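Local coordinates for putative type VI secretion protein (Escherichia coli, PDB 6SKI), which probably forms part of the tip of the type VI secretion system tail as a VgrG-family protein that helps deliver toxins into target cells, at residues T794-T799 with G808-N813. Residues are numbered along the deposited sequence; the frame is centred on the assembly and turned at random.
Sequences TPYRLT and GITDEN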
# COMPACT_ATOMS: atom_id res chain seq x y z
N THR B 794 -19.37 37.48 -2.18
CA THR B 794 -20.01 36.18 -2.28
C THR B 794 -19.42 35.39 -3.45
O THR B 794 -19.21 35.94 -4.53
CB THR B 794 -21.51 36.34 -2.47
OG1 THR B 794 -22.04 37.14 -1.40
CG2 THR B 794 -22.20 34.99 -2.47
N PRO B 795 -19.14 34.10 -3.27
CA PRO B 795 -18.80 33.26 -4.42
C PRO B 795 -20.02 33.00 -5.29
O PRO B 795 -21.16 33.03 -4.83
CB PRO B 795 -18.31 31.96 -3.77
CG PRO B 795 -17.90 32.36 -2.40
CD PRO B 795 -18.90 33.40 -2.00
N TYR B 796 -19.77 32.76 -6.58
CA TYR B 796 -20.85 32.49 -7.52
C TYR B 796 -20.39 31.46 -8.55
O TYR B 796 -19.20 31.22 -8.74
CB TYR B 796 -21.34 33.77 -8.21
CG TYR B 796 -20.31 34.47 -9.08
CD1 TYR B 796 -19.76 35.67 -8.68
CD2 TYR B 796 -19.91 33.94 -10.29
CE1 TYR B 796 -18.83 36.32 -9.46
CE2 TYR B 796 -18.98 34.57 -11.07
CZ TYR B 796 -18.45 35.76 -10.65
OH TYR B 796 -17.52 36.41 -11.43
N ARG B 797 -21.38 30.85 -9.20
CA ARG B 797 -21.16 29.98 -10.35
C ARG B 797 -22.26 30.26 -11.35
O ARG B 797 -23.41 29.87 -11.13
CB ARG B 797 -21.16 28.50 -9.94
CG ARG B 797 -20.43 27.60 -10.92
CD ARG B 797 -19.92 26.35 -10.24
NE ARG B 797 -20.89 25.85 -9.27
CZ ARG B 797 -20.60 25.58 -8.00
NH1 ARG B 797 -19.37 25.77 -7.54
NH2 ARG B 797 -21.54 25.12 -7.19
N LEU B 798 -21.92 30.92 -12.45
CA LEU B 798 -22.89 31.21 -13.51
C LEU B 798 -22.73 30.17 -14.61
O LEU B 798 -21.62 29.96 -15.12
CB LEU B 798 -22.71 32.64 -14.03
CG LEU B 798 -21.65 33.01 -15.07
CD1 LEU B 798 -22.16 32.82 -16.50
CD2 LEU B 798 -21.17 34.44 -14.87
N THR B 799 -23.83 29.51 -14.95
CA THR B 799 -23.84 28.47 -15.98
C THR B 799 -24.78 28.90 -17.10
O THR B 799 -25.88 29.38 -16.84
CB THR B 799 -24.30 27.13 -15.40
OG1 THR B 799 -25.68 27.20 -15.03
CG2 THR B 799 -23.47 26.77 -14.17
N GLY B 808 -16.44 32.55 -10.02
CA GLY B 808 -15.84 33.78 -9.56
C GLY B 808 -16.43 34.20 -8.23
O GLY B 808 -17.13 33.44 -7.57
N ILE B 809 -16.11 35.44 -7.86
CA ILE B 809 -16.57 36.06 -6.62
C ILE B 809 -17.05 37.46 -6.94
O ILE B 809 -16.39 38.20 -7.68
CB ILE B 809 -15.46 36.09 -5.55
CG1 ILE B 809 -15.09 34.67 -5.12
CG2 ILE B 809 -15.88 36.91 -4.35
CD1 ILE B 809 -13.61 34.39 -5.15
N THR B 810 -18.22 37.83 -6.41
CA THR B 810 -18.82 39.11 -6.73
C THR B 810 -17.93 40.27 -6.30
O THR B 810 -17.06 40.13 -5.44
CB THR B 810 -20.20 39.25 -6.08
OG1 THR B 810 -20.05 39.57 -4.69
CG2 THR B 810 -20.99 37.96 -6.22
N ASP B 811 -18.14 41.42 -6.94
CA ASP B 811 -17.38 42.63 -6.66
C ASP B 811 -18.01 43.39 -5.49
O ASP B 811 -19.01 42.98 -4.91
CB ASP B 811 -17.30 43.50 -7.91
N GLU B 812 -17.41 44.54 -5.16
CA GLU B 812 -17.86 45.31 -4.00
C GLU B 812 -19.32 45.72 -4.12
O GLU B 812 -20.00 45.89 -3.10
CB GLU B 812 -16.98 46.55 -3.82
N ASN B 813 -19.83 45.88 -5.34
CA ASN B 813 -21.24 46.14 -5.57
C ASN B 813 -22.02 44.86 -5.80
O ASN B 813 -23.12 44.90 -6.36
CB ASN B 813 -21.41 47.09 -6.76
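The ring of Tyr796 lies flat against the backbone of Gly808. The Gly808 C atom sits 3.4 Å above the Tyr796 ring plane, over its centre. Gly808 CA makes a CH-pi contact with the same ring, 3.8 Å from the centroid. Gly808 has no side chain, so the ring rests directly on its backbone. The fold of Tyr796 back over the neighbouring strand follows from chi1 of 63°, which sets CG between the backbone N and the carbonyl carbon. At the ring edge lies Thr810. Its CG2 meets Tyr796 CD1 at 3.6 Å, and its CA lies in the ring plane. The hydroxyl of Tyr796 is hydrogen-bonded to the backbone N of Ala817. On the other side of the sheet, Pro795 and Ile809 form a looser apolar pair, with Pro795 CB 4.4 Å from Ile809 CG1.

Backbone hydrogen bonds run between these two faces. Tyr796 N bonds to Gly808 O at 2.9 Å, and the return bond from Gly808 N to Tyr796 O is weak. Beyond the strand pairing, Thr810 N gives a nearly straight bond of 2.8 Å to Thr794 O, with 169° at the hydrogen. Thr810 OG1 receives a weak bond from Thr794 N and is also hydrogen-bonded to the carbonyl of Pro792. Strand 828-831 pairs with the other edge of 795-799. The contact thus forms the open end of an antiparallel beta hairpin, strands 795-799 and 805-809, within a small three-stranded sheet.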